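Local coordinates for NlpC/P60 domain-containing protein (Mycobacterium avium subsp. paratuberculosis, PDB 3GT2) that is of unknown function, an antigen whose NlpC/P60 domain belongs to the C40 cysteine peptidase family, with peptidase activity unproven for this protein, at residues S57-Y62 with Q114-G119; A77-G82 with M132-V137. All coordinates share one frame; numbering follows the deposited sequence.

In the fold
Contact 1 and contact 2 join two successive helices of this NlpC/P60 domain, 56-65 and 75-78 with the turn at its end, to strands further along the chain, and their segments alternate in sequence. Contact 1, its centre about 4 Å from the centre of the chain, holds helix 56-65 to the four-stranded sheet; contact 2, its centre about 11 Å from that of the chain, packs the type I turn from Met78 to Val81 against the approach to strand 136-138. The two contact centres lie about 14 Å apart, but Met78 bridges them: its CE is 3.4 Å from Ser57 O and 3.9 Å from Met60 CB. In active relatives the N-terminal end of the helix corresponding to 56-65 carries the nucleophile.

Contact 1 (S57-Y62 with Q114-G119); sequences SGLMQY and QMLEVG
A buried, mainly apolar helix-on-sheet contact near the middle of the domain, with no hydrogen bond across it, brings Leu59 of helix 56-65 onto Leu116 and Val118 of strand 114-118. The helix runs obliquely to the strand, with an angle of 130° between their directions and a closest axis approach of 8.7 Å. Leu116 and Val118, two residues apart on the strand, direct their side chains at the helix, and Leu59 answers with one branch. Its CG, anti to the backbone N (chi1 174°), swings out toward the strand, and chi2 of 66° sets CD2 as the branch that meets it. There CD2 touches Val118 CG2 at 3.7 Å and Leu116 CD2 at 4.1 Å, the two leucine side chains crossing nearly at right angles. Leu59 CB also rests on Val118 CG2, at 4.1 Å.

A helix laid against an antiparallel sheet in this way is the core of the papain-like NlpC/P60 fold. Met60, a selenomethionine, takes a different route: its chain bends at chi2 and chi3 and brings the terminal CE 3.8 Å from Leu116 O. The same side chain packs on Val106 and Met108 of the adjoining strand and on Leu95. Glu117 faces away from the helix, and its OE2 accepts hydrogen bonds from Ser125 and Gln123 on strand 122-126.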
loop_
_atom_site.group_PDB
_atom_site.type_symbol
_atom_site.label_atom_id
_atom_site.label_comp_id
_atom_site.label_asym_id
_atom_site.label_seq_id
_atom_site.Cartn_x
_atom_site.Cartn_y
_atom_site.Cartn_z
ATOM N N SER A 57 -1.375 5.244 -3.406
ATOM C CA SER A 57 -0.639 4.600 -4.485
ATOM C C SER A 57 0.876 4.831 -4.355
ATOM O O SER A 57 1.675 3.897 -4.470
ATOM C CB SER A 57 -1.149 5.137 -5.831
ATOM O OG SER A 57 -0.362 4.679 -6.918
ATOM N N GLY A 58 1.264 6.086 -4.123
ATOM C CA GLY A 58 2.674 6.450 -4.055
ATOM C C GLY A 58 3.382 5.734 -2.919
ATOM O O GLY A 58 4.520 5.294 -3.055
ATOM N N LEU A 59 2.704 5.606 -1.786
ATOM C CA LEU A 59 3.312 4.957 -0.645
ATOM C C LEU A 59 3.514 3.460 -0.896
ATOM O O LEU A 59 4.544 2.889 -0.519
ATOM C CB LEU A 59 2.461 5.168 0.605
ATOM C CG LEU A 59 2.930 4.395 1.844
ATOM C CD1 LEU A 59 4.299 4.886 2.344
ATOM C CD2 LEU A 59 1.899 4.506 2.951
HETATM N N MSE A 60 2.535 2.825 -1.531
HETATM C CA MSE A 60 2.680 1.411 -1.844
HETATM C C MSE A 60 3.850 1.217 -2.811
HETATM O O MSE A 60 4.644 0.292 -2.658
HETATM C CB MSE A 60 1.396 0.829 -2.456
HETATM C CG MSE A 60 0.136 0.970 -1.618
HETATM SE SE MSE A 60 0.202 0.027 0.108
HETATM C CE MSE A 60 0.434 1.543 1.289
ATOM N N GLN A 61 3.965 2.094 -3.800
ATOM C CA GLN A 61 5.053 1.962 -4.766
ATOM C C GLN A 61 6.381 2.047 -4.031
ATOM O O GLN A 61 7.292 1.252 -4.275
ATOM C CB GLN A 61 4.992 3.056 -5.830
ATOM C CG GLN A 61 3.885 2.903 -6.847
ATOM C CD GLN A 61 4.105 3.809 -8.045
ATOM O OE1 GLN A 61 4.221 3.346 -9.184
ATOM N NE2 GLN A 61 4.191 5.107 -7.790
ATOM N N TYR A 62 6.500 3.027 -3.135
ATOM C CA TYR A 62 7.736 3.194 -2.366
ATOM C C TYR A 62 8.070 1.939 -1.545
ATOM O O TYR A 62 9.209 1.455 -1.559
ATOM C CB TYR A 62 7.641 4.401 -1.433
ATOM C CG TYR A 62 8.872 4.543 -0.564
ATOM C CD1 TYR A 62 10.056 5.025 -1.096
ATOM C CD2 TYR A 62 8.856 4.150 0.772
ATOM C CE1 TYR A 62 11.200 5.157 -0.308
ATOM C CE2 TYR A 62 9.984 4.263 1.563
ATOM C CZ TYR A 62 11.158 4.769 1.013
ATOM O OH TYR A 62 12.292 4.882 1.792
ATOM N N GLN A 114 -4.479 -4.596 11.526
ATOM C CA GLN A 114 -3.743 -3.333 11.366
ATOM C C GLN A 114 -3.419 -3.122 9.902
ATOM O O GLN A 114 -3.151 -4.083 9.179
ATOM C CB GLN A 114 -2.423 -3.389 12.154
ATOM C CG GLN A 114 -2.593 -3.537 13.674
ATOM C CD GLN A 114 -1.260 -3.700 14.391
ATOM O OE1 GLN A 114 -0.451 -4.553 14.031
ATOM N NE2 GLN A 114 -1.032 -2.886 15.411
HETATM N N MSE A 115 -3.437 -1.871 9.449
HETATM C CA MSE A 115 -3.002 -1.593 8.088
HETATM C C MSE A 115 -2.215 -0.312 8.063
HETATM O O MSE A 115 -2.415 0.571 8.898
HETATM C CB MSE A 115 -4.186 -1.541 7.111
HETATM C CG MSE A 115 -5.175 -0.457 7.393
HETATM SE SE MSE A 115 -6.725 -0.525 6.178
HETATM C CE MSE A 115 -7.454 1.204 6.653
ATOM N N LEU A 116 -1.295 -0.230 7.113
ATOM C CA LEU A 116 -0.570 0.999 6.873
ATOM C C LEU A 116 -1.284 1.754 5.771
ATOM O O LEU A 116 -1.408 1.257 4.647
ATOM C CB LEU A 116 0.857 0.692 6.442
ATOM C CG LEU A 116 1.720 1.935 6.267
ATOM C CD1 LEU A 116 1.944 2.584 7.616
ATOM C CD2 LEU A 116 3.029 1.562 5.612
ATOM N N GLU A 117 -1.743 2.960 6.085
ATOM C CA GLU A 117 -2.516 3.736 5.136
ATOM C C GLU A 117 -2.030 5.172 5.115
ATOM O O GLU A 117 -1.193 5.572 5.923
ATOM C CB GLU A 117 -3.994 3.717 5.510
ATOM C CG GLU A 117 -4.260 4.286 6.905
ATOM C CD GLU A 117 -5.696 4.763 7.107
ATOM O OE1 GLU A 117 -6.539 4.570 6.204
ATOM O OE2 GLU A 117 -5.977 5.341 8.182
ATOM N N VAL A 118 -2.545 5.939 4.169
ATOM C CA VAL A 118 -2.334 7.385 4.207
ATOM C C VAL A 118 -3.631 8.067 4.634
ATOM O O VAL A 118 -4.627 8.040 3.915
ATOM C CB VAL A 118 -1.866 7.941 2.848
ATOM C CG1 VAL A 118 -1.451 9.378 2.997
ATOM C CG2 VAL A 118 -0.697 7.129 2.320
ATOM N N GLY A 119 -3.626 8.635 5.834
ATOM C CA GLY A 119 -4.729 9.460 6.284
ATOM C C GLY A 119 -4.326 10.891 6.023
ATOM O O GLY A 119 -3.934 11.231 4.908
#

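Contact 2 (A77-G82 with M132-V137); sequences AMYRVG and MAPYMV
The type I beta turn from Met78 to Val81, in the segment that starts within helix 75-78, packs through the Tyr79 side chain and backbone carbonyl oxygens on Ala133 to Val137, the run that enters strand 136-138. Tyr79 supplies most of the surface that its segment buries here. Its CG lies anti to the backbone N (chi1 -165°), and the ring extends along the facing segment until the hydroxyl arrives at the Ala133 to Tyr135 backbone. Tyr135 N donates a weak hydrogen bond to Tyr79 OH, 3.5 Å long and bent to 143° at the hydrogen. Around that oxygen, Pro134 CD and the CB of Ala133 also close in, Pro134 CD at 3.5 Å. The carbonyl oxygen of Tyr135 meets the ring in its plane, at the edge, 3.5 Å from Tyr79 CE1. Tyr135 sends the end of its own ring away, yet Tyr79 OH still meets the edge of that ring near CD2.

Val137 fills the other end of the interface by splitting its two methyls. CG2 packs obliquely on the Tyr79 ring, 4.1 Å from CD1, while CG1 lies beside the carbonyl oxygens of Val81 and Met78. Gly82 adds a backbone contact, its CA 4.3 Å from Val137 CG1.

Beyond the turn the chain enters strand 83-85, which pairs antiparallel with 136-138; Lys84 there hydrogen-bonds Tyr79 O and makes a cation-pi contact with the Tyr79 ring. Phe97 of strand 95-98 meets that ring edge-to-face, and Met78 turns back to pack on helix 56-65.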
loop_
_atom_site.group_PDB
_atom_site.type_symbol
_atom_site.label_atom_id
_atom_site.label_comp_id
_atom_site.label_asym_id
_atom_site.label_seq_id
_atom_site.Cartn_x
_atom_site.Cartn_y
_atom_site.Cartn_z
ATOM N N ALA A 77 -5.148 -0.038 -10.752
ATOM C CA ALA A 77 -4.256 -0.894 -11.525
ATOM C C ALA A 77 -3.595 -1.956 -10.649
ATOM O O ALA A 77 -3.344 -3.072 -11.102
ATOM C CB ALA A 77 -3.190 -0.055 -12.244
HETATM N N MSE A 78 -3.297 -1.611 -9.398
HETATM C CA MSE A 78 -2.741 -2.601 -8.473
HETATM C C MSE A 78 -3.736 -3.727 -8.223
HETATM O O MSE A 78 -3.345 -4.872 -8.002
HETATM C CB MSE A 78 -2.352 -1.954 -7.146
HETATM C CG MSE A 78 -1.187 -1.009 -7.231
HETATM SE SE MSE A 78 -0.934 -0.012 -5.573
HETATM C CE MSE A 78 0.449 1.187 -6.210
ATOM N N TYR A 79 -5.025 -3.394 -8.255
ATOM C CA TYR A 79 -6.081 -4.365 -8.007
ATOM C C TYR A 79 -6.090 -5.425 -9.096
ATOM O O TYR A 79 -6.672 -6.481 -8.929
ATOM C CB TYR A 79 -7.431 -3.664 -7.996
ATOM C CG TYR A 79 -8.555 -4.475 -7.403
ATOM C CD1 TYR A 79 -8.491 -4.928 -6.088
ATOM C CD2 TYR A 79 -9.694 -4.766 -8.147
ATOM C CE1 TYR A 79 -9.524 -5.660 -5.533
ATOM C CE2 TYR A 79 -10.733 -5.504 -7.598
ATOM C CZ TYR A 79 -10.639 -5.943 -6.286
ATOM O OH TYR A 79 -11.652 -6.669 -5.712
ATOM N N ARG A 80 -5.440 -5.131 -10.215
ATOM C CA ARG A 80 -5.472 -6.024 -11.372
ATOM C C ARG A 80 -4.177 -6.802 -11.583
ATOM O O ARG A 80 -3.990 -7.440 -12.619
ATOM C CB ARG A 80 -5.828 -5.235 -12.634
ATOM C CG ARG A 80 -7.237 -4.657 -12.589
ATOM C CD ARG A 80 -7.446 -3.621 -13.684
ATOM N NE ARG A 80 -7.294 -4.207 -15.012
ATOM C CZ ARG A 80 -8.236 -4.912 -15.629
ATOM N NH1 ARG A 80 -9.405 -5.125 -15.038
ATOM N NH2 ARG A 80 -8.007 -5.409 -16.837
ATOM N N VAL A 81 -3.281 -6.752 -10.609
ATOM C CA VAL A 81 -2.068 -7.555 -10.684
ATOM C C VAL A 81 -2.022 -8.544 -9.524
ATOM O O VAL A 81 -2.825 -8.464 -8.600
ATOM C CB VAL A 81 -0.801 -6.689 -10.699
ATOM C CG1 VAL A 81 -0.938 -5.605 -11.756
ATOM C CG2 VAL A 81 -0.558 -6.078 -9.325
ATOM N N GLY A 82 -1.075 -9.466 -9.573
ATOM C CA GLY A 82 -0.900 -10.420 -8.499
ATOM C C GLY A 82 -2.027 -11.426 -8.367
ATOM O O GLY A 82 -2.749 -11.716 -9.326
HETATM N N MSE A 132 -14.698 -1.271 1.488
HETATM C CA MSE A 132 -13.599 -2.146 1.113
HETATM C C MSE A 132 -14.000 -2.992 -0.098
HETATM O O MSE A 132 -15.149 -3.431 -0.214
HETATM C CB MSE A 132 -13.218 -3.030 2.309
HETATM C CG MSE A 132 -11.849 -3.680 2.243
HETATM SE SE MSE A 132 -11.512 -4.716 3.880
HETATM C CE MSE A 132 -12.980 -5.967 3.700
ATOM N N ALA A 133 -13.057 -3.207 -1.003
ATOM C CA ALA A 133 -13.283 -4.030 -2.184
ATOM C C ALA A 133 -13.344 -5.483 -1.730
ATOM O O ALA A 133 -12.795 -5.825 -0.681
ATOM C CB ALA A 133 -12.151 -3.820 -3.187
ATOM N N PRO A 134 -14.012 -6.340 -2.522
ATOM C CA PRO A 134 -14.299 -7.739 -2.184
ATOM C C PRO A 134 -13.066 -8.623 -1.996
ATOM O O PRO A 134 -13.147 -9.617 -1.265
ATOM C CB PRO A 134 -15.082 -8.243 -3.403
ATOM C CG PRO A 134 -15.533 -7.060 -4.122
ATOM C CD PRO A 134 -14.547 -5.973 -3.842
ATOM N N TYR A 135 -11.970 -8.303 -2.677
ATOM C CA TYR A 135 -10.767 -9.120 -2.594
ATOM C C TYR A 135 -9.578 -8.308 -2.138
ATOM O O TYR A 135 -9.529 -7.087 -2.327
ATOM C CB TYR A 135 -10.419 -9.732 -3.946
ATOM C CG TYR A 135 -11.459 -10.680 -4.464
ATOM C CD1 TYR A 135 -11.594 -11.946 -3.918
ATOM C CD2 TYR A 135 -12.297 -10.311 -5.501
ATOM C CE1 TYR A 135 -12.547 -12.827 -4.394
ATOM C CE2 TYR A 135 -13.253 -11.187 -5.992
ATOM C CZ TYR A 135 -13.368 -12.442 -5.431
ATOM O OH TYR A 135 -14.311 -13.320 -5.899
HETATM N N MSE A 136 -8.617 -8.996 -1.537
HETATM C CA MSE A 136 -7.309 -8.410 -1.322
HETATM C C MSE A 136 -6.352 -8.957 -2.379
HETATM O O MSE A 136 -6.728 -9.839 -3.154
HETATM C CB MSE A 136 -6.833 -8.687 0.106
HETATM C CG MSE A 136 -7.726 -7.994 1.103
HETATM SE SE MSE A 136 -7.400 -8.470 2.943
HETATM C CE MSE A 136 -5.493 -8.036 3.074
ATOM N N VAL A 137 -5.134 -8.423 -2.439
ATOM C CA VAL A 137 -4.192 -8.815 -3.487
ATOM C C VAL A 137 -2.843 -9.151 -2.888
ATOM O O VAL A 137 -2.307 -8.391 -2.076
ATOM C CB VAL A 137 -4.001 -7.698 -4.545
ATOM C CG1 VAL A 137 -2.874 -8.061 -5.525
ATOM C CG2 VAL A 137 -5.310 -7.435 -5.280
#